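Local coordinates for protein FIG000988: Predicted permease (Vibrio cholerae, PDB 6MJP) that probably forms part of an ABC transporter complex that moves lipopolysaccharide from the inner membrane toward the outer membrane, at residues R78-S83 / L286-P291; I70-T75 / L282-S287; R5-E10 / K96-A101. One frame throughout, in Å; residues are numbered along the deposited sequence.

Contact 1. Residues R78-S83 / L286-P291. With JU7 (6-cyclohexylhexyl beta-D-glucopyranoside), chain T.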
loop_
_atom_site.group_PDB
_atom_site.type_symbol
_atom_site.label_atom_id
_atom_site.label_comp_id
_atom_site.label_asym_id
_atom_site.label_seq_id
_atom_site.Cartn_x
_atom_site.Cartn_y
_atom_site.Cartn_z
ATOM N N ARG D 78 -13.285 13.859 -8.851
ATOM C CA ARG D 78 -12.806 15.200 -9.163
ATOM C C ARG D 78 -13.965 16.173 -9.304
ATOM O O ARG D 78 -13.933 17.276 -8.748
ATOM C CB ARG D 78 -11.980 15.190 -10.441
ATOM C CG ARG D 78 -11.318 16.503 -10.737
ATOM C CD ARG D 78 -10.691 16.432 -12.080
ATOM N NE ARG D 78 -11.572 16.960 -13.113
ATOM C CZ ARG D 78 -11.941 16.285 -14.195
ATOM N NH1 ARG D 78 -12.736 16.858 -15.089
ATOM N NH2 ARG D 78 -11.499 15.046 -14.391
ATOM N N LEU D 79 -14.997 15.777 -10.052
ATOM C CA LEU D 79 -16.149 16.651 -10.247
ATOM C C LEU D 79 -16.861 16.921 -8.933
ATOM O O LEU D 79 -17.366 18.023 -8.710
ATOM C CB LEU D 79 -17.107 16.044 -11.270
ATOM C CG LEU D 79 -16.489 15.811 -12.650
ATOM C CD1 LEU D 79 -17.491 15.253 -13.646
ATOM C CD2 LEU D 79 -15.895 17.107 -13.152
ATOM N N TYR D 80 -16.927 15.924 -8.052
ATOM C CA TYR D 80 -17.472 16.169 -6.726
ATOM C C TYR D 80 -16.586 17.111 -5.926
ATOM O O TYR D 80 -17.098 17.949 -5.179
ATOM C CB TYR D 80 -17.649 14.853 -5.976
ATOM C CG TYR D 80 -18.996 14.181 -6.167
ATOM C CD1 TYR D 80 -20.122 14.625 -5.483
ATOM C CD2 TYR D 80 -19.129 13.088 -7.008
ATOM C CE1 TYR D 80 -21.336 14.014 -5.650
ATOM C CE2 TYR D 80 -20.336 12.469 -7.180
ATOM C CZ TYR D 80 -21.438 12.936 -6.501
ATOM O OH TYR D 80 -22.648 12.312 -6.671
ATOM N N ALA D 81 -15.264 16.999 -6.078
ATOM C CA ALA D 81 -14.335 17.853 -5.338
ATOM C C ALA D 81 -14.461 19.312 -5.762
ATOM O O ALA D 81 -14.703 20.193 -4.931
ATOM C CB ALA D 81 -12.902 17.365 -5.536
ATOM N N GLU D 82 -14.292 19.590 -7.055
ATOM C CA GLU D 82 -14.452 20.951 -7.540
ATOM C C GLU D 82 -15.916 21.335 -7.691
ATOM O O GLU D 82 -16.229 22.336 -8.346
ATOM C CB GLU D 82 -13.683 21.143 -8.852
ATOM C CG GLU D 82 -13.854 20.056 -9.884
ATOM C CD GLU D 82 -12.619 19.904 -10.753
ATOM O OE1 GLU D 82 -11.529 20.334 -10.315
ATOM O OE2 GLU D 82 -12.735 19.361 -11.874
ATOM N N SER D 83 -16.806 20.543 -7.103
ATOM C CA SER D 83 -18.210 20.867 -6.878
ATOM C C SER D 83 -19.041 20.958 -8.148
ATOM O O SER D 83 -20.155 21.464 -8.093
ATOM C CB SER D 83 -18.346 22.165 -6.080
ATOM O OG SER D 83 -17.417 22.176 -5.008
ATOM N N LEU D 286 -20.763 5.450 -5.079
ATOM C CA LEU D 286 -19.628 5.353 -4.161
ATOM C C LEU D 286 -18.622 6.485 -4.345
ATOM O O LEU D 286 -17.836 6.781 -3.430
ATOM C CB LEU D 286 -18.928 3.996 -4.350
ATOM C CG LEU D 286 -17.657 3.675 -3.552
ATOM C CD1 LEU D 286 -17.935 3.716 -2.062
ATOM C CD2 LEU D 286 -17.077 2.330 -3.947
ATOM N N SER D 287 -18.638 7.126 -5.503
ATOM C CA SER D 287 -17.674 8.166 -5.795
ATOM C C SER D 287 -17.959 9.482 -5.077
ATOM O O SER D 287 -17.136 10.400 -5.173
ATOM C CB SER D 287 -17.642 8.400 -7.299
ATOM O OG SER D 287 -18.784 9.139 -7.685
ATOM N N ALA D 288 -19.081 9.613 -4.367
ATOM C CA ALA D 288 -19.420 10.907 -3.784
ATOM C C ALA D 288 -18.487 11.205 -2.616
ATOM O O ALA D 288 -18.361 10.401 -1.686
ATOM C CB ALA D 288 -20.878 10.950 -3.340
ATOM N N VAL D 289 -17.821 12.354 -2.686
ATOM C CA VAL D 289 -16.917 12.835 -1.653
ATOM C C VAL D 289 -17.159 14.328 -1.522
ATOM O O VAL D 289 -17.557 14.986 -2.484
ATOM C CB VAL D 289 -15.437 12.531 -1.996
ATOM C CG1 VAL D 289 -15.106 11.081 -1.695
ATOM C CG2 VAL D 289 -15.174 12.797 -3.453
ATOM N N ASN D 290 -16.954 14.864 -0.305
ATOM C CA ASN D 290 -17.028 16.304 -0.059
ATOM C C ASN D 290 -15.684 16.948 -0.366
ATOM O O ASN D 290 -14.679 16.255 -0.505
ATOM C CB ASN D 290 -17.441 16.579 1.392
ATOM C CG ASN D 290 -16.626 15.790 2.402
ATOM O OD1 ASN D 290 -15.548 16.218 2.825
ATOM N ND2 ASN D 290 -17.151 14.637 2.813
ATOM N N PRO D 291 -15.626 18.270 -0.526
ATOM C CA PRO D 291 -14.339 18.891 -0.889
ATOM C C PRO D 291 -13.254 18.735 0.165
ATOM O O PRO D 291 -12.077 18.653 -0.196
ATOM C CB PRO D 291 -14.709 20.363 -1.107
ATOM C CG PRO D 291 -16.151 20.341 -1.476
ATOM C CD PRO D 291 -16.756 19.198 -0.710
HETATM C C02 JU7 T . -8.374 17.348 -16.201
HETATM C C03 JU7 T . -7.482 17.638 -14.950
HETATM C C05 JU7 T . -6.098 16.044 -13.795
HETATM C C06 JU7 T . -6.203 14.580 -13.310
HETATM C C07 JU7 T . -4.834 13.886 -13.183
HETATM C C08 JU7 T . -4.525 13.247 -11.797
HETATM C C09 JU7 T . -3.755 11.878 -11.872
HETATM C C10 JU7 T . -3.948 10.965 -10.621
HETATM C C11 JU7 T . -3.405 9.506 -10.736
HETATM C C12 JU7 T . -4.073 8.746 -11.880
HETATM C C13 JU7 T . -3.699 7.254 -11.925
HETATM C C14 JU7 T . -4.024 6.537 -10.624
HETATM C C15 JU7 T . -3.332 7.266 -9.486
HETATM C C16 JU7 T . -3.729 8.746 -9.449
HETATM C C18 JU7 T . -8.106 19.903 -14.839
HETATM C C19 JU7 T . -9.078 20.815 -14.077
HETATM C C21 JU7 T . -8.631 19.911 -16.312
HETATM C C23 JU7 T . -8.295 18.603 -17.116
HETATM O O01 JU7 T . -7.804 16.292 -16.901
HETATM O O04 JU7 T . -7.418 16.521 -14.078
HETATM O O17 JU7 T . -8.189 18.629 -14.233
HETATM O O20 JU7 T . -8.602 20.929 -12.779
HETATM O O22 JU7 T . -7.987 20.982 -16.968
HETATM O O24 JU7 T . -9.264 18.393 -18.103
#
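Y80 lies with one face of its ring against the backbone of A288, and this is the tight part of the contact. A288 CA sits 3.8 Å from the centroid of the Y80 ring and only 7° off its normal, a CH-pi contact over the centre of the face. A288 CB adds to it at 3.8 Å from Y80 CZ. S287 OG, which is hydrogen-bonded back to V284 O, comes obliquely to Y80 CE2 at 3.7 Å. At the root of the same side chain, Y80 CB is 3.5 Å from V289 O, with V289 CG2 a little farther off.

The loose side begins one residue on. A81 meets the loop through its carbonyl oxygen, A81 O lying 3.7 Å from CG of the exposed P291. S83 OG is turned toward that oxygen too, in a weak hydrogen bond.

Away from the loop, a bend at chi3 (95°) sets R78 NE where it meets E82. R78 NE is bonded to E82 OE2 at 2.9 Å, a salt bridge in which the oxygen lies at the guanidinium edge, while the nitrogen stands 39° out of the carboxylate plane. JU7 C02 lies over the centre of one guanidinium face, 4.2 Å above its plane. R78 NH1 also pairs with E10 OE1, so two carboxylates help to fix the rotation of the group. The C-terminal end of helix 48-81 thus packs on the loop after helix 260-286, while R78 on its last turn, and E82 just beyond it, belong to the JU7 pocket with E10, R295 and F296.

Contact 2. Residues I70-T75 / L282-S287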
loop_
_atom_site.group_PDB
_atom_site.type_symbol
_atom_site.label_atom_id
_atom_site.label_comp_id
_atom_site.label_asym_id
_atom_site.label_seq_id
_atom_site.Cartn_x
_atom_site.Cartn_y
_atom_site.Cartn_z
ATOM N N ILE D 70 -11.892 2.444 -11.793
ATOM C CA ILE D 70 -11.130 3.534 -11.192
ATOM C C ILE D 70 -11.310 4.804 -12.001
ATOM O O ILE D 70 -11.327 5.910 -11.444
ATOM C CB ILE D 70 -9.646 3.156 -11.067
ATOM C CG1 ILE D 70 -9.508 1.857 -10.290
ATOM C CG2 ILE D 70 -8.873 4.231 -10.335
ATOM C CD1 ILE D 70 -10.123 1.928 -8.913
ATOM N N GLY D 71 -11.455 4.668 -13.320
ATOM C CA GLY D 71 -11.623 5.840 -14.158
ATOM C C GLY D 71 -12.811 6.675 -13.735
ATOM O O GLY D 71 -12.686 7.874 -13.468
ATOM N N ILE D 72 -13.981 6.047 -13.644
ATOM C CA ILE D 72 -15.168 6.808 -13.289
ATOM C C ILE D 72 -15.114 7.215 -11.823
ATOM O O ILE D 72 -15.628 8.275 -11.441
ATOM C CB ILE D 72 -16.429 6.000 -13.633
ATOM C CG1 ILE D 72 -17.676 6.778 -13.291
ATOM C CG2 ILE D 72 -16.505 4.763 -12.826
ATOM C CD1 ILE D 72 -18.889 6.074 -13.750
ATOM N N LEU D 73 -14.460 6.413 -10.989
ATOM C CA LEU D 73 -14.321 6.765 -9.581
ATOM C C LEU D 73 -13.526 8.057 -9.419
ATOM O O LEU D 73 -13.957 8.986 -8.725
ATOM C CB LEU D 73 -13.660 5.606 -8.825
ATOM C CG LEU D 73 -13.373 5.833 -7.339
ATOM C CD1 LEU D 73 -14.671 5.790 -6.589
ATOM C CD2 LEU D 73 -12.378 4.835 -6.761
ATOM N N LEU D 74 -12.371 8.143 -10.083
ATOM C CA LEU D 74 -11.533 9.331 -9.979
ATOM C C LEU D 74 -12.159 10.523 -10.686
ATOM O O LEU D 74 -12.126 11.640 -10.156
ATOM C CB LEU D 74 -10.153 9.049 -10.559
ATOM C CG LEU D 74 -9.285 8.080 -9.781
ATOM C CD1 LEU D 74 -7.946 7.974 -10.470
ATOM C CD2 LEU D 74 -9.142 8.568 -8.354
ATOM N N THR D 75 -12.712 10.319 -11.888
ATOM C CA THR D 75 -13.326 11.438 -12.604
ATOM C C THR D 75 -14.455 12.048 -11.786
ATOM O O THR D 75 -14.469 13.255 -11.527
ATOM C CB THR D 75 -13.850 10.997 -13.974
ATOM O OG1 THR D 75 -12.769 10.557 -14.799
ATOM C CG2 THR D 75 -14.537 12.152 -14.664
ATOM N N LEU D 282 -22.404 -0.006 -9.231
ATOM C CA LEU D 282 -22.054 0.013 -7.816
ATOM C C LEU D 282 -21.192 1.225 -7.470
ATOM O O LEU D 282 -21.399 1.863 -6.430
ATOM C CB LEU D 282 -21.343 -1.285 -7.435
ATOM C CG LEU D 282 -20.734 -1.339 -6.035
ATOM C CD1 LEU D 282 -21.779 -1.138 -4.960
ATOM C CD2 LEU D 282 -20.052 -2.667 -5.854
ATOM N N VAL D 283 -20.232 1.569 -8.334
ATOM C CA VAL D 283 -19.255 2.604 -7.997
ATOM C C VAL D 283 -19.772 4.019 -8.246
ATOM O O VAL D 283 -19.226 4.982 -7.685
ATOM C CB VAL D 283 -17.944 2.387 -8.775
ATOM C CG1 VAL D 283 -18.095 2.766 -10.249
ATOM C CG2 VAL D 283 -16.819 3.161 -8.134
ATOM N N VAL D 284 -20.808 4.184 -9.068
ATOM C CA VAL D 284 -21.339 5.526 -9.313
ATOM C C VAL D 284 -21.790 6.208 -8.024
ATOM O O VAL D 284 -21.344 7.336 -7.763
ATOM C CB VAL D 284 -22.440 5.473 -10.387
ATOM C CG1 VAL D 284 -23.178 6.771 -10.413
ATOM C CG2 VAL D 284 -21.829 5.215 -11.741
ATOM N N PRO D 285 -22.628 5.598 -7.172
ATOM C CA PRO D 285 -22.951 6.248 -5.888
ATOM C C PRO D 285 -21.778 6.313 -4.919
ATOM O O PRO D 285 -21.795 7.161 -4.020
ATOM C CB PRO D 285 -24.078 5.375 -5.319
ATOM C CG PRO D 285 -24.495 4.463 -6.431
ATOM C CD PRO D 285 -23.299 4.290 -7.284
ATOM N N LEU D 286 -20.763 5.450 -5.079
ATOM C CA LEU D 286 -19.628 5.353 -4.161
ATOM C C LEU D 286 -18.622 6.485 -4.345
ATOM O O LEU D 286 -17.836 6.781 -3.430
ATOM C CB LEU D 286 -18.928 3.996 -4.350
ATOM C CG LEU D 286 -17.657 3.675 -3.552
ATOM C CD1 LEU D 286 -17.935 3.716 -2.062
ATOM C CD2 LEU D 286 -17.077 2.330 -3.947
ATOM N N SER D 287 -18.638 7.126 -5.503
ATOM C CA SER D 287 -17.674 8.166 -5.795
ATOM C C SER D 287 -17.959 9.482 -5.077
ATOM O O SER D 287 -17.136 10.400 -5.173
ATOM C CB SER D 287 -17.642 8.400 -7.299
ATOM O OG SER D 287 -18.784 9.139 -7.685
#
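L73 touches V283 and S287 with its CB and CD1. Its CB is already 4.1 Å from V283 CG2. CG stands anti to the backbone N (chi1 177°), and chi2 of 73° then turns CD1 to the second helix, where it does most of the touching: L73 CD1 lies 3.7 Å from V283 CG2 and 4.0 Å from S287 CB. The side chains of L73 and V283 cross at about a right angle, so V283 CG2 meets both the base and the tip of the leucine.

I72 covers the other methyl of the same valine. I72 CG2 is 3.6 Å from V283 CG1, the two side chains passing antiparallel to one another, and I72 CD1 extends to V284 CG2 at 3.7 Å. All five touching residues are buried, and the side-chain contacts are apolar.

T75 OG1 donates to G71 O at 3.0 Å, beside the backbone bond from T75 N to the same oxygen, and has a weak second bond to S14 OG. The 3.1 Å bond from S287 OG to V284 O spans the kink at P285, whose N has no bond to the preceding turn.

The short axes approach to 9.2 Å and run nearly parallel, at a signed angle of -18°. Around this pair of predicted membrane helices, helix 2-36 covers I72 and T75 through T11, helix 299-321 packs on L73 through M299 and A302, and helix 332-346 backs L282.

Contact 3. Residues R5-E10 / K96-A101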
loop_
_atom_site.group_PDB
_atom_site.type_symbol
_atom_site.label_atom_id
_atom_site.label_comp_id
_atom_site.label_asym_id
_atom_site.label_seq_id
_atom_site.Cartn_x
_atom_site.Cartn_y
_atom_site.Cartn_z
ATOM N N ARG D 5 -22.699 13.756 -22.517
ATOM C CA ARG D 5 -21.495 13.688 -23.341
ATOM C C ARG D 5 -20.282 14.261 -22.611
ATOM O O ARG D 5 -19.202 13.658 -22.608
ATOM C CB ARG D 5 -21.731 14.434 -24.649
ATOM C CG ARG D 5 -22.587 13.693 -25.665
ATOM C CD ARG D 5 -22.670 14.473 -26.972
ATOM N NE ARG D 5 -23.359 15.742 -26.771
ATOM C CZ ARG D 5 -23.625 16.617 -27.736
ATOM N NH1 ARG D 5 -23.255 16.370 -28.990
ATOM N NH2 ARG D 5 -24.266 17.744 -27.448
ATOM N N TYR D 6 -20.453 15.433 -21.985
ATOM C CA TYR D 6 -19.403 16.048 -21.173
ATOM C C TYR D 6 -18.782 15.058 -20.188
ATOM O O TYR D 6 -17.565 14.839 -20.190
ATOM C CB TYR D 6 -19.971 17.259 -20.429
ATOM C CG TYR D 6 -19.002 17.845 -19.426
ATOM C CD1 TYR D 6 -17.928 18.624 -19.841
ATOM C CD2 TYR D 6 -19.150 17.610 -18.067
ATOM C CE1 TYR D 6 -17.030 19.155 -18.927
ATOM C CE2 TYR D 6 -18.256 18.133 -17.146
ATOM C CZ TYR D 6 -17.200 18.905 -17.579
ATOM O OH TYR D 6 -16.314 19.425 -16.663
ATOM N N LEU D 7 -19.611 14.466 -19.322
ATOM C CA LEU D 7 -19.151 13.447 -18.375
ATOM C C LEU D 7 -18.372 12.323 -19.056
ATOM O O LEU D 7 -17.295 11.927 -18.594
ATOM C CB LEU D 7 -20.345 12.863 -17.633
ATOM C CG LEU D 7 -21.086 13.763 -16.661
ATOM C CD1 LEU D 7 -22.417 13.113 -16.349
ATOM C CD2 LEU D 7 -20.263 13.963 -15.404
ATOM N N ILE D 8 -18.938 11.767 -20.133
ATOM C CA ILE D 8 -18.269 10.707 -20.890
ATOM C C ILE D 8 -16.895 11.166 -21.363
ATOM O O ILE D 8 -15.898 10.450 -21.210
ATOM C CB ILE D 8 -19.135 10.273 -22.087
ATOM C CG1 ILE D 8 -20.535 9.827 -21.653
ATOM C CG2 ILE D 8 -18.441 9.187 -22.876
ATOM C CD1 ILE D 8 -21.408 9.392 -22.820
ATOM N N ARG D 9 -16.832 12.358 -21.973
ATOM C CA ARG D 9 -15.568 12.912 -22.457
ATOM C C ARG D 9 -14.513 12.960 -21.355
ATOM O O ARG D 9 -13.435 12.367 -21.483
ATOM C CB ARG D 9 -15.803 14.309 -23.028
ATOM C CG ARG D 9 -16.101 14.331 -24.512
ATOM C CD ARG D 9 -16.109 15.745 -25.073
ATOM N NE ARG D 9 -17.437 16.348 -25.071
ATOM C CZ ARG D 9 -17.832 17.251 -24.183
ATOM N NH1 ARG D 9 -16.997 17.646 -23.229
ATOM N NH2 ARG D 9 -19.051 17.765 -24.246
ATOM N N GLU D 10 -14.799 13.697 -20.275
ATOM C CA GLU D 10 -13.903 13.742 -19.120
ATOM C C GLU D 10 -13.494 12.342 -18.654
ATOM O O GLU D 10 -12.299 12.046 -18.516
ATOM C CB GLU D 10 -14.574 14.500 -17.974
ATOM C CG GLU D 10 -14.694 15.983 -18.186
ATOM C CD GLU D 10 -13.382 16.621 -18.585
ATOM O OE1 GLU D 10 -12.327 16.216 -18.046
ATOM O OE2 GLU D 10 -13.411 17.526 -19.448
ATOM N N LYS D 96 -29.902 10.600 -12.534
ATOM C CA LYS D 96 -30.272 10.012 -13.821
ATOM C C LYS D 96 -29.179 10.220 -14.870
ATOM O O LYS D 96 -28.817 9.287 -15.599
ATOM C CB LYS D 96 -31.604 10.594 -14.305
ATOM N N PHE D 97 -28.625 11.436 -14.943
ATOM C CA PHE D 97 -27.673 11.755 -16.007
ATOM C C PHE D 97 -26.306 11.132 -15.748
ATOM O O PHE D 97 -25.672 10.610 -16.674
ATOM C CB PHE D 97 -27.542 13.268 -16.164
ATOM C CG PHE D 97 -28.837 13.960 -16.468
ATOM C CD1 PHE D 97 -29.323 14.027 -17.764
ATOM C CD2 PHE D 97 -29.567 14.550 -15.451
ATOM C CE1 PHE D 97 -30.516 14.665 -18.033
ATOM C CE2 PHE D 97 -30.754 15.189 -15.714
ATOM C CZ PHE D 97 -31.234 15.247 -17.007
ATOM N N LEU D 98 -25.822 11.202 -14.506
ATOM C CA LEU D 98 -24.602 10.481 -14.160
ATOM C C LEU D 98 -24.732 9.002 -14.516
ATOM O O LEU D 98 -23.852 8.432 -15.172
ATOM C CB LEU D 98 -24.278 10.666 -12.676
ATOM C CG LEU D 98 -23.632 11.990 -12.228
ATOM C CD1 LEU D 98 -24.572 13.167 -12.356
ATOM C CD2 LEU D 98 -23.124 11.897 -10.799
ATOM N N ILE D 99 -25.848 8.375 -14.130
ATOM C CA ILE D 99 -26.023 6.944 -14.367
ATOM C C ILE D 99 -26.179 6.654 -15.855
ATOM O O ILE D 99 -25.780 5.584 -16.332
ATOM C CB ILE D 99 -27.215 6.416 -13.543
ATOM C CG1 ILE D 99 -26.861 6.404 -12.047
ATOM C CG2 ILE D 99 -27.664 5.025 -14.028
ATOM C CD1 ILE D 99 -28.050 6.161 -11.130
ATOM N N ARG D 100 -26.745 7.586 -16.619
ATOM C CA ARG D 100 -26.871 7.356 -18.055
ATOM C C ARG D 100 -25.512 7.400 -18.737
ATOM O O ARG D 100 -25.186 6.524 -19.546
ATOM C CB ARG D 100 -27.818 8.373 -18.681
ATOM C CG ARG D 100 -28.040 8.129 -20.163
ATOM N N ALA D 101 -24.702 8.413 -18.408
ATOM C CA ALA D 101 -23.343 8.497 -18.934
ATOM C C ALA D 101 -22.517 7.282 -18.535
ATOM O O ALA D 101 -21.783 6.722 -19.360
ATOM C CB ALA D 101 -22.676 9.773 -18.429
#
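L7 and I8 close on A101 from neighbouring positions of one helix, and the methyl of A101 is what both of them touch. In L7, CG is anti to the carbonyl carbon, beside the backbone N (chi1 -68°). From there CD1 lies 3.9 Å from A101 CB and 4.1 Å from L98 CA, with F97 O equally near L7 CD1 at 4.1 Å. One leucine methyl thus rests on a full turn of the opposing helix, on backbone as much as on side chain. I8 also sets CG1 beside its backbone N (chi1 -56°). This turns CG1 toward the contact, although the bond from CA to CB does not point there, and I8 CG1 comes 3.9 Å from A101 CB.

The short axes approach to 9.2 Å and cross at -49°, with A101 CB in touch with both L7 and I8. This is a helix-helix packing in the membrane permease of the LptF/LptG family, joining the start of helix 2-36 to the start of helix 95-134, the latter in a predicted transmembrane span.

On the far side of the first segment the Y6 ring carries E10 CG over one face, 3.9 Å above its plane and offset toward the rim, while Y6 OH is hydrogen-bonded to E84. E10 belongs to the JU7 pocket and touches the detergent. Beside the contact, L7 also packs on F76 and L79 of helix 48-81, and I8 on Y104 and L105 farther along helix 95-134.

In the fold
From the N terminus, contact 3 closes the first loop, bringing 96-101 back to 5-10 around helix 48-81 and helix 84-91. Residues 70-75 and 78-83 lie within that loop, but their partners come some two hundred residues later, so contacts 1 and 2 both cross contact 3. Their own loops end on the same stretch, sharing L286 and S287, and contain helix 95-134 and all the strands. Helix 48-81 is common to both. Direct packing touches join the sites: Y80 OH to L98 CD2 between contacts 1 and 3, and V284 CG1 to I99 CG1 between contacts 2 and 3. Together the contacts tie helices 2-36, 48-81, 95-134 and 260-286 into one bundle end.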